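Local coordinates for protein thiaminase-I (Naegleria gruberi, PDB 4HCW) that is a thiaminase-I, an enzyme of the thiaminase I-like family, built as a single chain with a mixed alpha/beta fold round a mixed beta sheet, at residues Q147-P151 with I224-V229; Y165-L169 with Q190-I195; T196-R200 with L353-L357. All blocks are in the same frame, centred on the assembly; numbering follows the deposited sequence.

Contact 1. Residues Q147-P151 with I224-V229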
loop_
_atom_site.group_PDB
_atom_site.type_symbol
_atom_site.label_atom_id
_atom_site.label_comp_id
_atom_site.label_asym_id
_atom_site.label_seq_id
_atom_site.Cartn_x
_atom_site.Cartn_y
_atom_site.Cartn_z
ATOM N N GLN A 147 5.123 14.628 -19.146
ATOM C CA GLN A 147 6.294 13.782 -19.338
ATOM C C GLN A 147 6.193 12.506 -18.506
ATOM O O GLN A 147 6.421 11.407 -19.006
ATOM C CB GLN A 147 7.571 14.546 -18.982
ATOM C CG GLN A 147 8.707 14.345 -19.972
ATOM C CD GLN A 147 8.397 14.933 -21.335
ATOM O OE1 GLN A 147 7.719 15.955 -21.443
ATOM N NE2 GLN A 147 8.888 14.286 -22.386
ATOM N N ILE A 148 5.845 12.665 -17.233
ATOM C CA ILE A 148 5.720 11.538 -16.314
ATOM C C ILE A 148 4.425 10.770 -16.572
ATOM O O ILE A 148 3.440 11.344 -17.035
ATOM C CB ILE A 148 5.743 12.023 -14.847
ATOM C CG1 ILE A 148 6.862 13.045 -14.640
ATOM C CG2 ILE A 148 5.910 10.857 -13.884
ATOM C CD1 ILE A 148 6.960 13.562 -13.223
ATOM N N VAL A 149 4.434 9.470 -16.292
ATOM C CA VAL A 149 3.215 8.670 -16.340
ATOM C C VAL A 149 2.732 8.358 -14.928
ATOM O O VAL A 149 3.438 7.730 -14.140
ATOM C CB VAL A 149 3.412 7.354 -17.115
ATOM C CG1 VAL A 149 2.205 6.449 -16.933
ATOM C CG2 VAL A 149 3.644 7.638 -18.586
ATOM N N TYR A 150 1.521 8.806 -14.618
ATOM C CA TYR A 150 0.951 8.640 -13.289
ATOM C C TYR A 150 -0.554 8.451 -13.447
ATOM O O TYR A 150 -1.320 9.402 -13.295
ATOM C CB TYR A 150 1.258 9.879 -12.444
ATOM C CG TYR A 150 1.207 9.674 -10.944
ATOM C CD1 TYR A 150 0.498 8.620 -10.382
ATOM C CD2 TYR A 150 1.869 10.547 -10.089
ATOM C CE1 TYR A 150 0.452 8.441 -9.012
ATOM C CE2 TYR A 150 1.827 10.376 -8.718
ATOM C CZ TYR A 150 1.117 9.322 -8.185
ATOM O OH TYR A 150 1.075 9.149 -6.820
ATOM N N PRO A 151 -0.976 7.214 -13.754
ATOM C CA PRO A 151 -2.353 6.858 -14.123
ATOM C C PRO A 151 -3.408 7.300 -13.110
ATOM O O PRO A 151 -4.467 7.777 -13.515
ATOM C CB PRO A 151 -2.309 5.330 -14.203
ATOM C CG PRO A 151 -0.886 5.012 -14.496
ATOM C CD PRO A 151 -0.092 6.034 -13.743
ATOM N N ILE A 224 6.269 5.031 -23.789
ATOM C CA ILE A 224 5.681 6.343 -24.029
ATOM C C ILE A 224 6.316 7.393 -23.124
ATOM O O ILE A 224 6.165 8.594 -23.347
ATOM C CB ILE A 224 4.157 6.332 -23.807
ATOM C CG1 ILE A 224 3.832 5.962 -22.358
ATOM C CG2 ILE A 224 3.484 5.370 -24.777
ATOM C CD1 ILE A 224 2.349 5.914 -22.060
ATOM N N SER A 225 7.029 6.927 -22.104
ATOM C CA SER A 225 7.726 7.810 -21.177
ATOM C C SER A 225 8.804 7.054 -20.415
ATOM O O SER A 225 8.737 5.833 -20.272
ATOM C CB SER A 225 6.743 8.438 -20.191
ATOM O OG SER A 225 7.425 9.156 -19.178
ATOM N N ASN A 226 9.800 7.786 -19.926
ATOM C CA ASN A 226 10.875 7.190 -19.143
ATOM C C ASN A 226 10.585 7.277 -17.649
ATOM O O ASN A 226 11.379 6.826 -16.823
ATOM C CB ASN A 226 12.209 7.866 -19.462
ATOM C CG ASN A 226 12.562 7.793 -20.934
ATOM O OD1 ASN A 226 12.168 6.861 -21.635
ATOM N ND2 ASN A 226 13.309 8.782 -21.413
ATOM N N TYR A 227 9.440 7.862 -17.313
ATOM C CA TYR A 227 9.043 8.028 -15.920
ATOM C C TYR A 227 7.674 7.410 -15.662
ATOM O O TYR A 227 6.746 7.583 -16.452
ATOM C CB TYR A 227 9.025 9.510 -15.543
ATOM C CG TYR A 227 10.353 10.211 -15.723
ATOM C CD1 TYR A 227 10.688 10.806 -16.934
ATOM C CD2 TYR A 227 11.268 10.283 -14.681
ATOM C CE1 TYR A 227 11.901 11.448 -17.103
ATOM C CE2 TYR A 227 12.482 10.924 -14.839
ATOM C CZ TYR A 227 12.793 11.505 -16.052
ATOM O OH TYR A 227 14.001 12.144 -16.214
ATOM N N TYR A 228 7.556 6.690 -14.552
ATOM C CA TYR A 228 6.295 6.063 -14.173
ATOM C C TYR A 228 6.130 6.053 -12.658
ATOM O O TYR A 228 7.054 5.699 -11.925
ATOM C CB TYR A 228 6.217 4.637 -14.721
ATOM C CG TYR A 228 4.996 3.861 -14.269
ATOM C CD1 TYR A 228 3.798 3.948 -14.964
ATOM C CD2 TYR A 228 5.048 3.033 -13.154
ATOM C CE1 TYR A 228 2.682 3.240 -14.557
ATOM C CE2 TYR A 228 3.938 2.323 -12.739
ATOM C CZ TYR A 228 2.758 2.429 -13.444
ATOM O OH TYR A 228 1.653 1.721 -13.034
ATOM N N VAL A 229 4.949 6.447 -12.194
ATOM C CA VAL A 229 4.643 6.414 -10.770
ATOM C C VAL A 229 3.421 5.543 -10.505
ATOM O O VAL A 229 2.386 5.691 -11.157
ATOM C CB VAL A 229 4.400 7.825 -10.202
ATOM C CG1 VAL A 229 4.222 7.760 -8.693
ATOM C CG2 VAL A 229 5.554 8.749 -10.559
#
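Val-149 O takes one hydrogen bond, from Val-229 N, 2.8 Å away and nearly straight (161° at the hydrogen), and a weaker CA-H...O contact from Tyr-228 CA, 3.3 Å from the same oxygen. Val-149 N in turn gives its hydrogen to Tyr-227 O at 3.0 Å, standing above that carbonyl plane rather than on a lone pair. Valine suits this extended spot because its two methyls spread apart. With CG1 anti to the backbone N (chi1 170°), that methyl meets the edge of the Tyr-228 ring, 3.6 Å from CD1, while CG2 turns to Ser-225 CB and the end of Ile-224. Val-229 CG1 sits over one face of the Tyr-150 ring, 3.6 Å from its centroid, a CH-pi contact; its CG2 meets Ile-148 CG2. The broad phenol face gives the methyl a flat apolar surface to lie on. Ser-225 OG accepts from Tyr-227 N in an ST turn, holding the bend before the extended part. Tyr-150 is the N-cap of helix 151-155, and Pro-151, needing no N-H, opens its first turn. The Tyr-228 backbone also bonds to Leu-124 of strand 110-125, beside the mixed sheet. The two backbone bonds of Val-149, to Tyr-227 and Val-229, flank Tyr-228 and make a single parallel beta-bridge.

Contact 2. Residues Y165-L169 with Q190-I195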
loop_
_atom_site.group_PDB
_atom_site.type_symbol
_atom_site.label_atom_id
_atom_site.label_comp_id
_atom_site.label_asym_id
_atom_site.label_seq_id
_atom_site.Cartn_x
_atom_site.Cartn_y
_atom_site.Cartn_z
ATOM N N TYR A 165 -3.284 15.330 -1.730
ATOM C CA TYR A 165 -3.636 16.600 -1.107
ATOM C C TYR A 165 -3.165 16.638 0.342
ATOM O O TYR A 165 -2.561 17.615 0.780
ATOM C CB TYR A 165 -5.146 16.843 -1.180
ATOM C CG TYR A 165 -5.593 18.127 -0.515
ATOM C CD1 TYR A 165 -5.569 19.335 -1.202
ATOM C CD2 TYR A 165 -6.041 18.132 0.802
ATOM C CE1 TYR A 165 -5.974 20.512 -0.595
ATOM C CE2 TYR A 165 -6.448 19.302 1.416
ATOM C CZ TYR A 165 -6.413 20.489 0.713
ATOM O OH TYR A 165 -6.819 21.653 1.324
ATOM N N GLN A 166 -3.438 15.566 1.076
ATOM C CA GLN A 166 -3.067 15.492 2.485
ATOM C C GLN A 166 -1.559 15.351 2.674
ATOM O O GLN A 166 -1.008 15.815 3.672
ATOM C CB GLN A 166 -3.801 14.339 3.175
ATOM C CG GLN A 166 -5.315 14.483 3.174
ATOM C CD GLN A 166 -5.791 15.676 3.982
ATOM O OE1 GLN A 166 -5.113 16.126 4.906
ATOM N NE2 GLN A 166 -6.963 16.195 3.635
ATOM N N GLN A 167 -0.896 14.711 1.717
ATOM C CA GLN A 167 0.553 14.554 1.781
ATOM C C GLN A 167 1.256 15.891 1.563
ATOM O O GLN A 167 2.227 16.211 2.249
ATOM C CB GLN A 167 1.038 13.529 0.754
ATOM C CG GLN A 167 0.635 12.097 1.053
ATOM C CD GLN A 167 1.235 11.110 0.071
ATOM O OE1 GLN A 167 2.338 11.314 -0.435
ATOM N NE2 GLN A 167 0.507 10.035 -0.208
ATOM N N LEU A 168 0.760 16.665 0.604
ATOM C CA LEU A 168 1.292 17.995 0.334
ATOM C C LEU A 168 0.993 18.935 1.497
ATOM O O LEU A 168 1.783 19.826 1.808
ATOM C CB LEU A 168 0.683 18.565 -0.949
ATOM C CG LEU A 168 1.042 17.912 -2.285
ATOM C CD1 LEU A 168 0.003 18.256 -3.340
ATOM C CD2 LEU A 168 2.417 18.353 -2.739
ATOM N N LEU A 169 -0.153 18.723 2.136
ATOM C CA LEU A 169 -0.621 19.607 3.198
ATOM C C LEU A 169 0.062 19.342 4.538
ATOM O O LEU A 169 0.939 20.100 4.954
ATOM C CB LEU A 169 -2.141 19.494 3.350
ATOM C CG LEU A 169 -2.814 20.373 4.406
ATOM C CD1 LEU A 169 -2.526 21.845 4.151
ATOM C CD2 LEU A 169 -4.313 20.113 4.437
ATOM N N GLN A 190 -12.636 26.022 1.875
ATOM C CA GLN A 190 -11.748 25.397 2.844
ATOM C C GLN A 190 -10.595 24.698 2.132
ATOM O O GLN A 190 -9.656 24.221 2.767
ATOM C CB GLN A 190 -12.517 24.394 3.706
ATOM C CG GLN A 190 -13.740 24.977 4.395
ATOM C CD GLN A 190 -14.489 23.948 5.218
ATOM O OE1 GLN A 190 -13.935 22.916 5.596
ATOM N NE2 GLN A 190 -15.759 24.221 5.495
ATOM N N VAL A 191 -10.679 24.639 0.806
ATOM C CA VAL A 191 -9.626 24.043 -0.007
ATOM C C VAL A 191 -8.392 24.940 -0.026
ATOM O O VAL A 191 -8.456 26.085 -0.472
ATOM C CB VAL A 191 -10.098 23.808 -1.457
ATOM C CG1 VAL A 191 -8.941 23.336 -2.326
ATOM C CG2 VAL A 191 -11.244 22.808 -1.490
ATOM N N ASN A 192 -7.273 24.416 0.465
ATOM C CA ASN A 192 -6.024 25.167 0.504
ATOM C C ASN A 192 -5.477 25.398 -0.901
ATOM O O ASN A 192 -5.033 24.462 -1.565
ATOM C CB ASN A 192 -4.992 24.438 1.366
ATOM C CG ASN A 192 -3.816 25.320 1.750
ATOM O OD1 ASN A 192 -3.347 26.139 0.958
ATOM N ND2 ASN A 192 -3.331 25.154 2.975
ATOM N N LYS A 193 -5.508 26.651 -1.344
ATOM C CA LYS A 193 -5.103 27.000 -2.703
ATOM C C LYS A 193 -3.611 26.795 -2.958
ATOM O O LYS A 193 -3.199 26.561 -4.094
ATOM C CB LYS A 193 -5.505 28.440 -3.033
ATOM C CG LYS A 193 -6.817 28.559 -3.792
ATOM C CD LYS A 193 -7.975 27.961 -3.014
ATOM C CE LYS A 193 -9.272 28.037 -3.800
ATOM N NZ LYS A 193 -10.419 27.495 -3.020
ATOM N N ASP A 194 -2.807 26.887 -1.904
ATOM C CA ASP A 194 -1.371 26.662 -2.025
ATOM C C ASP A 194 -1.081 25.190 -2.299
ATOM O O ASP A 194 -0.158 24.854 -3.040
ATOM C CB ASP A 194 -0.643 27.120 -0.761
ATOM C CG ASP A 194 -0.736 28.618 -0.544
ATOM O OD1 ASP A 194 -0.794 29.362 -1.546
ATOM O OD2 ASP A 194 -0.751 29.051 0.627
ATOM N N ILE A 195 -1.880 24.319 -1.693
ATOM C CA ILE A 195 -1.736 22.881 -1.879
ATOM C C ILE A 195 -2.294 22.461 -3.235
ATOM O O ILE A 195 -1.730 21.601 -3.914
ATOM C CB ILE A 195 -2.449 22.102 -0.759
ATOM C CG1 ILE A 195 -1.929 22.549 0.609
ATOM C CG2 ILE A 195 -2.263 20.607 -0.937
ATOM C CD1 ILE A 195 -0.426 22.428 0.763
#
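Ile-195 wedges between Tyr-165, Leu-168 and Leu-169, and its two branches divide the work. CG2, anti to the backbone N, lies 3.6 Å from Tyr-165 CD1, approaching the ring obliquely, and is also 3.6 Å from Leu-168 CB. The other branch reaches toward the last residue of helix 158-169: CG1 comes within 3.7 Å of Leu-169 CD1, and CD1 rests by the backbone near Leu-168 O. A beta-branched, wholly apolar residue suits this place, since it fills the groove on two sides at once and brings no polar group to be satisfied. The C-terminal turn of helix 158-169 packs here on the capped N terminus of helix 193-203. Asn-192 is the N-cap of the latter, its OD1 accepting from Asp-194 N at 3.0 Å. Tyr-165 reaches that cap with its hydroxyl: extended away from its own helix (chi1 178°), the phenol takes the hydrogen of Asn-192 N on OH at 2.9 Å, in a nearly straight bond (164°) close to the ring plane. Tyrosine joins both demands, a ring to lie against Ile-195 and a polar end for the backbone N-H. Next to it, Val-191 packs on Val-352 and Leu-353 of helix 343-353.

Contact 3. Residues T196-R200 with L353-L357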
loop_
_atom_site.group_PDB
_atom_site.type_symbol
_atom_site.label_atom_id
_atom_site.label_comp_id
_atom_site.label_asym_id
_atom_site.label_seq_id
_atom_site.Cartn_x
_atom_site.Cartn_y
_atom_site.Cartn_z
ATOM N N THR A 196 -3.401 23.085 -3.630
ATOM C CA THR A 196 -4.011 22.827 -4.929
ATOM C C THR A 196 -3.078 23.289 -6.053
ATOM O O THR A 196 -3.134 22.782 -7.176
ATOM C CB THR A 196 -5.413 23.488 -5.036
ATOM O OG1 THR A 196 -6.401 22.483 -5.294
ATOM C CG2 THR A 196 -5.461 24.536 -6.139
ATOM N N GLN A 197 -2.206 24.239 -5.729
ATOM C CA GLN A 197 -1.198 24.721 -6.667
ATOM C C GLN A 197 -0.142 23.652 -6.925
ATOM O O GLN A 197 0.245 23.411 -8.070
ATOM C CB GLN A 197 -0.536 25.991 -6.127
ATOM C CG GLN A 197 0.618 26.516 -6.971
ATOM C CD GLN A 197 0.157 27.211 -8.239
ATOM O OE1 GLN A 197 -0.463 26.601 -9.110
ATOM N NE2 GLN A 197 0.461 28.501 -8.349
ATOM N N LYS A 198 0.319 23.014 -5.852
ATOM C CA LYS A 198 1.334 21.970 -5.941
ATOM C C LYS A 198 0.838 20.778 -6.753
ATOM O O LYS A 198 1.564 20.236 -7.587
ATOM C CB LYS A 198 1.735 21.498 -4.542
ATOM C CG LYS A 198 2.132 22.612 -3.588
ATOM C CD LYS A 198 3.415 23.294 -4.026
ATOM C CE LYS A 198 3.866 24.316 -2.995
ATOM N NZ LYS A 198 4.084 23.690 -1.660
ATOM N N TYR A 199 -0.403 20.373 -6.497
ATOM C CA TYR A 199 -1.008 19.237 -7.183
ATOM C C TYR A 199 -1.109 19.497 -8.681
ATOM O O TYR A 199 -0.879 18.602 -9.493
ATOM C CB TYR A 199 -2.397 18.950 -6.605
ATOM C CG TYR A 199 -3.046 17.677 -7.112
ATOM C CD1 TYR A 199 -3.750 17.660 -8.309
ATOM C CD2 TYR A 199 -2.964 16.497 -6.385
ATOM C CE1 TYR A 199 -4.346 16.502 -8.774
ATOM C CE2 TYR A 199 -3.558 15.333 -6.841
ATOM C CZ TYR A 199 -4.249 15.342 -8.036
ATOM O OH TYR A 199 -4.843 14.189 -8.496
ATOM N N ARG A 200 -1.456 20.730 -9.040
ATOM C CA ARG A 200 -1.616 21.102 -10.440
ATOM C C ARG A 200 -0.283 21.036 -11.177
ATOM O O ARG A 200 -0.232 20.686 -12.356
ATOM C CB ARG A 200 -2.219 22.504 -10.555
ATOM C CG ARG A 200 -2.819 22.818 -11.917
ATOM C CD ARG A 200 -3.881 21.798 -12.294
ATOM N NE ARG A 200 -4.860 22.342 -13.231
ATOM C CZ ARG A 200 -4.715 22.345 -14.552
ATOM N NH1 ARG A 200 -5.662 22.862 -15.323
ATOM N NH2 ARG A 200 -3.623 21.831 -15.102
ATOM N N LEU A 353 -12.312 18.376 -3.838
ATOM C CA LEU A 353 -11.013 18.812 -4.339
ATOM C C LEU A 353 -10.916 18.845 -5.864
ATOM O O LEU A 353 -10.298 19.748 -6.425
ATOM C CB LEU A 353 -9.903 17.925 -3.769
ATOM C CG LEU A 353 -9.684 17.995 -2.256
ATOM C CD1 LEU A 353 -8.758 16.881 -1.799
ATOM C CD2 LEU A 353 -9.127 19.351 -1.855
ATOM N N ARG A 354 -11.524 17.863 -6.524
ATOM C CA ARG A 354 -11.388 17.694 -7.976
ATOM C C ARG A 354 -11.617 18.934 -8.860
ATOM O O ARG A 354 -10.830 19.179 -9.774
ATOM C CB ARG A 354 -12.211 16.500 -8.484
ATOM C CG ARG A 354 -11.466 15.176 -8.416
ATOM C CD ARG A 354 -12.058 14.148 -9.367
ATOM N NE ARG A 354 -13.318 13.600 -8.877
ATOM C CZ ARG A 354 -13.421 12.470 -8.186
ATOM N NH1 ARG A 354 -12.335 11.762 -7.903
ATOM N NH2 ARG A 354 -14.609 12.045 -7.779
ATOM N N PRO A 355 -12.687 19.713 -8.604
ATOM C CA PRO A 355 -12.870 20.914 -9.429
ATOM C C PRO A 355 -11.712 21.906 -9.308
ATOM O O PRO A 355 -11.469 22.677 -10.236
ATOM C CB PRO A 355 -14.150 21.533 -8.862
ATOM C CG PRO A 355 -14.895 20.384 -8.292
ATOM C CD PRO A 355 -13.843 19.484 -7.718
ATOM N N PHE A 356 -11.006 21.873 -8.182
ATOM C CA PHE A 356 -9.887 22.780 -7.950
ATOM C C PHE A 356 -8.565 22.188 -8.427
ATOM O O PHE A 356 -7.492 22.654 -8.041
ATOM C CB PHE A 356 -9.793 23.137 -6.464
ATOM C CG PHE A 356 -11.031 23.786 -5.919
ATOM C CD1 PHE A 356 -11.182 25.161 -5.956
ATOM C CD2 PHE A 356 -12.048 23.019 -5.374
ATOM C CE1 PHE A 356 -12.323 25.762 -5.459
ATOM C CE2 PHE A 356 -13.191 23.613 -4.876
ATOM C CZ PHE A 356 -13.329 24.987 -4.917
ATOM N N LEU A 357 -8.646 21.163 -9.267
ATOM C CA LEU A 357 -7.453 20.495 -9.775
ATOM C C LEU A 357 -7.421 20.508 -11.300
ATOM O O LEU A 357 -7.511 21.567 -11.923
ATOM C CB LEU A 357 -7.387 19.056 -9.261
ATOM C CG LEU A 357 -7.489 18.881 -7.744
ATOM C CD1 LEU A 357 -7.436 17.410 -7.364
ATOM C CD2 LEU A 357 -6.397 19.664 -7.032
#
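This is a surface contact in which the C-terminal tail of the chain, just after helix 343-353, docks against one side of helix 193-203. Leu-357, the last residue, does most of the packing. Its CD1 lies over one face of the Tyr-199 ring, 3.9 Å from the centroid and displaced toward the rim, nearest CE1 at 3.5 Å: a CH-pi contact. CD2 lies nearer the root of the ring, 3.6 Å from Tyr-199 CD1, and also touches Thr-196 OG1, so the forked tip of leucine meets both a flat ring and a small residue. Thr-196 OG1 donates to Phe-356 O at 3.0 Å, with the hydroxyl above the carbonyl plane; a short side chain suits this position because the tail comes close to the helix here. Arg-200 NE makes a weak, bent bond to O of the chain's last residue, Leu-357 (3.1 Å, 126°). Bending at chi2 (56°) turns the arginine chain back toward the tail, and the charge of a terminal carboxylate would probably strengthen the attraction. The guanidinium of Arg-200 has its stronger partner in Asp-204, a salt bridge through NH2. Tyr-199 on Leu-164 ties helix 193-203 to helix 158-169, while Leu-353 on Tyr-165 brings the end of helix 343-353 against the same helix 158-169.

Overall arrangement
Going from the N terminus, the chain enters 147-151 after helix 136-143, and contact 1 closes a loop when 224-229 returns beside it. Nested within that loop is contact 2, which closes a short loop of 20 residues between helix 158-169 and the start of helix 193-203. The same helix 193-203 then supplies 196-200 to contact 3, which closes when the C-terminal tail, 353-357, arrives after a further 152 residues. Contacts 1 and 3 cross, their segments alternating, while contacts 2 and 3 follow in series and touch, with centres about 8 Å apart. Contact 1 lies by the mixed sheet; contact 2 joins the two helices, and contact 3 joins helix 193-203 to the tail.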